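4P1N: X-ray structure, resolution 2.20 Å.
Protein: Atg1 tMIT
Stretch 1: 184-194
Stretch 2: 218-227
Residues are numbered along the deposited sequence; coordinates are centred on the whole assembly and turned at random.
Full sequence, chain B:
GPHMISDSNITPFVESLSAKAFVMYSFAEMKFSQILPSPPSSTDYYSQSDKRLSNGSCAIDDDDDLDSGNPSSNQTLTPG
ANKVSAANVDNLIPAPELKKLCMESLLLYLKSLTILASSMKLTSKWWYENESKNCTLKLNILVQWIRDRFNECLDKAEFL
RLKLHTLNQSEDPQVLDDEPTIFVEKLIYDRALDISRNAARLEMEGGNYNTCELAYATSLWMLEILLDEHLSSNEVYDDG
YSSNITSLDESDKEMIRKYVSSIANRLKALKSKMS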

# COMPACT_ATOMS: atom_id res chain seq x y z
N VAL B 184 9.44 1.53 23.09
CA VAL B 184 8.83 0.86 21.97
C VAL B 184 9.36 -0.59 21.85
O VAL B 184 8.66 -1.51 21.39
CB VAL B 184 9.08 1.63 20.66
CG1 VAL B 184 10.54 1.47 20.23
CG2 VAL B 184 8.12 1.11 19.58
N GLU B 185 10.59 -0.85 22.28
CA GLU B 185 11.08 -2.19 22.01
C GLU B 185 10.45 -3.22 22.94
O GLU B 185 10.21 -4.35 22.54
CB GLU B 185 12.60 -2.30 21.81
CG GLU B 185 13.51 -1.36 22.48
CD GLU B 185 13.39 0.09 22.15
OE1 GLU B 185 14.11 0.60 21.27
OE2 GLU B 185 12.68 0.78 22.89
N LYS B 186 10.05 -2.78 24.12
CA LYS B 186 9.30 -3.62 25.03
C LYS B 186 7.88 -3.93 24.51
O LYS B 186 7.43 -5.06 24.57
CB LYS B 186 9.23 -2.95 26.38
CG LYS B 186 8.53 -3.79 27.42
CD LYS B 186 7.36 -3.05 28.10
CE LYS B 186 7.33 -3.35 29.60
NZ LYS B 186 7.09 -4.80 29.85
N LEU B 187 7.20 -2.91 24.01
CA LEU B 187 5.95 -3.08 23.26
C LEU B 187 6.05 -4.14 22.16
O LEU B 187 5.26 -5.05 22.09
CB LEU B 187 5.57 -1.74 22.61
CG LEU B 187 4.47 -0.84 23.20
CD1 LEU B 187 4.13 -1.19 24.64
CD2 LEU B 187 4.79 0.64 23.02
N ILE B 188 7.03 -4.01 21.28
CA ILE B 188 7.17 -4.96 20.18
C ILE B 188 7.45 -6.38 20.70
O ILE B 188 6.82 -7.38 20.29
CB ILE B 188 8.24 -4.45 19.18
CG1 ILE B 188 7.71 -3.17 18.47
CG2 ILE B 188 8.58 -5.57 18.17
CD1 ILE B 188 8.80 -2.20 17.96
N TYR B 189 8.39 -6.48 21.63
CA TYR B 189 8.82 -7.77 22.22
C TYR B 189 7.69 -8.52 22.89
O TYR B 189 7.43 -9.69 22.55
CB TYR B 189 9.94 -7.49 23.21
CG TYR B 189 10.46 -8.66 24.02
CD1 TYR B 189 11.23 -9.65 23.45
CD2 TYR B 189 10.22 -8.73 25.38
CE1 TYR B 189 11.73 -10.72 24.22
CE2 TYR B 189 10.72 -9.77 26.16
CZ TYR B 189 11.47 -10.76 25.58
OH TYR B 189 11.95 -11.79 26.38
N ASP B 190 7.01 -7.87 23.82
CA ASP B 190 5.83 -8.45 24.50
C ASP B 190 4.74 -8.85 23.53
O ASP B 190 4.15 -9.93 23.67
CB ASP B 190 5.23 -7.47 25.51
CG ASP B 190 6.16 -7.17 26.67
OD1 ASP B 190 7.14 -7.91 26.83
OD2 ASP B 190 5.94 -6.20 27.42
N ARG B 191 4.47 -7.98 22.55
CA ARG B 191 3.41 -8.25 21.61
C ARG B 191 3.77 -9.44 20.72
O ARG B 191 2.94 -10.33 20.49
CB ARG B 191 3.13 -7.01 20.77
CG ARG B 191 2.09 -7.20 19.66
CD ARG B 191 0.75 -7.59 20.26
NE ARG B 191 -0.25 -7.69 19.21
CZ ARG B 191 -1.37 -8.38 19.31
NH1 ARG B 191 -1.66 -9.03 20.44
NH2 ARG B 191 -2.22 -8.42 18.28
N ALA B 192 5.00 -9.50 20.23
CA ALA B 192 5.42 -10.64 19.39
C ALA B 192 5.33 -12.00 20.13
O ALA B 192 4.93 -12.99 19.55
CB ALA B 192 6.82 -10.44 18.88
N LEU B 193 5.75 -12.03 21.38
CA LEU B 193 5.73 -13.25 22.19
C LEU B 193 4.30 -13.64 22.58
O LEU B 193 3.99 -14.82 22.60
CB LEU B 193 6.62 -13.10 23.43
CG LEU B 193 8.10 -13.47 23.22
CD1 LEU B 193 8.68 -13.02 21.89
CD2 LEU B 193 9.00 -12.94 24.32
N ASP B 194 3.43 -12.66 22.87
CA ASP B 194 2.00 -12.97 23.08
C ASP B 194 1.37 -13.61 21.86
O ASP B 194 0.63 -14.56 21.97
CB ASP B 194 1.19 -11.70 23.36
CG ASP B 194 1.47 -11.09 24.69
OD1 ASP B 194 1.96 -11.77 25.61
OD2 ASP B 194 1.18 -9.89 24.81
N THR B 218 4.03 -13.29 11.80
CA THR B 218 3.87 -11.95 12.36
C THR B 218 4.83 -11.68 13.51
O THR B 218 5.50 -10.63 13.49
CB THR B 218 2.43 -11.68 12.79
OG1 THR B 218 1.57 -11.86 11.67
CG2 THR B 218 2.29 -10.26 13.37
N SER B 219 4.94 -12.61 14.45
CA SER B 219 5.91 -12.48 15.54
C SER B 219 7.32 -12.36 15.04
O SER B 219 8.14 -11.67 15.62
CB SER B 219 5.91 -13.68 16.46
OG SER B 219 4.69 -13.82 17.14
N LEU B 220 7.64 -13.10 13.98
CA LEU B 220 8.97 -13.09 13.46
C LEU B 220 9.26 -11.77 12.78
O LEU B 220 10.32 -11.20 12.97
CB LEU B 220 9.18 -14.22 12.47
CG LEU B 220 9.32 -15.60 13.11
CD1 LEU B 220 9.26 -16.63 11.99
CD2 LEU B 220 10.61 -15.73 13.90
N TRP B 221 8.33 -11.27 11.97
CA TRP B 221 8.53 -9.95 11.37
C TRP B 221 8.80 -8.92 12.45
O TRP B 221 9.72 -8.13 12.32
CB TRP B 221 7.35 -9.50 10.56
CG TRP B 221 7.11 -10.25 9.33
CD1 TRP B 221 5.94 -10.89 8.98
CD2 TRP B 221 8.00 -10.42 8.22
NE1 TRP B 221 6.06 -11.43 7.74
CE2 TRP B 221 7.31 -11.16 7.24
CE3 TRP B 221 9.28 -9.97 7.94
CZ2 TRP B 221 7.86 -11.48 6.03
CZ3 TRP B 221 9.86 -10.31 6.72
CH2 TRP B 221 9.15 -11.06 5.78
N MET B 222 8.03 -8.97 13.53
CA MET B 222 8.16 -8.01 14.65
C MET B 222 9.50 -8.05 15.30
O MET B 222 10.14 -7.02 15.47
CB MET B 222 7.08 -8.23 15.70
CG MET B 222 5.71 -7.89 15.15
SD MET B 222 4.40 -8.03 16.40
CE MET B 222 4.76 -6.67 17.46
N LEU B 223 9.97 -9.25 15.65
CA LEU B 223 11.26 -9.41 16.30
C LEU B 223 12.43 -9.11 15.38
O LEU B 223 13.50 -8.67 15.85
CB LEU B 223 11.41 -10.83 16.89
CG LEU B 223 10.47 -11.22 18.02
CD1 LEU B 223 10.63 -12.69 18.39
CD2 LEU B 223 10.73 -10.34 19.23
N GLU B 224 12.29 -9.37 14.08
CA GLU B 224 13.38 -9.01 13.15
C GLU B 224 13.62 -7.52 13.11
O GLU B 224 14.74 -7.07 12.97
CB GLU B 224 13.12 -9.52 11.74
CG GLU B 224 13.65 -10.92 11.56
CD GLU B 224 12.92 -11.70 10.52
OE1 GLU B 224 12.74 -12.92 10.74
OE2 GLU B 224 12.51 -11.11 9.49
N ILE B 225 12.55 -6.75 13.30
CA ILE B 225 12.69 -5.32 13.38
C ILE B 225 13.71 -4.96 14.46
O ILE B 225 14.56 -4.09 14.26
CB ILE B 225 11.32 -4.66 13.63
CG1 ILE B 225 10.48 -4.77 12.36
CG2 ILE B 225 11.49 -3.19 14.03
CD1 ILE B 225 9.00 -4.56 12.61
N LEU B 226 13.65 -5.66 15.58
CA LEU B 226 14.50 -5.39 16.72
C LEU B 226 15.93 -5.86 16.54
O LEU B 226 16.81 -5.42 17.26
CB LEU B 226 13.92 -6.04 17.96
CG LEU B 226 12.49 -5.66 18.37
CD1 LEU B 226 12.13 -6.30 19.69
CD2 LEU B 226 12.39 -4.14 18.46
N LEU B 227 16.16 -6.78 15.60
CA LEU B 227 17.50 -7.28 15.30
C LEU B 227 18.07 -6.63 14.07
O LEU B 227 19.19 -6.88 13.71
CB LEU B 227 17.46 -8.80 15.09
CG LEU B 227 17.08 -9.63 16.31
CD1 LEU B 227 16.95 -11.10 15.94
CD2 LEU B 227 18.09 -9.43 17.43

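The one hydrogen bond across this contact is short and ends on a main-chain atom: Ser219 OG donates to Ala192 O at 2.6 Å. The helices come very near here, with Ala192 CA only 4.3 Å from Ser219 CA. Two small side chains permit this approach, and Ala192 CB lies 4.1 Å from Ser219 CB. The helices run nearly antiparallel, at 159°, and their axes approach to 8.5 Å. Toward Glu185 and Leu226 the backbones stand farther apart, and larger side chains fill the space.

The rest of the contact is mainly apolar. Ala192 points toward the partner helix. Its CB packs 3.9 Å from Met222 CB and 3.8 Å from Leu223 CG. Ile188 also points across. Its CG2 sits 3.9 Å from Leu226 CG and 3.4 Å from Met222 O, so the branched side chain meets backbone as well as side chain. Met222 points toward the partner helix and reaches across to it, and its CE lies 3.5 Å from Arg191 CG. This uses the aliphatic part of Arg191, while its guanidinium bonds elsewhere in the structure. Leu223 starts sideways, but its end comes nearer; its CD1 meets Leu193 CD1 at 4.0 Å. Glu185 likewise contributes carbon: its CB lies 3.8 Å from Leu226 CD2, and the end of the side chain leads away. Together the stretches bury 474 Å².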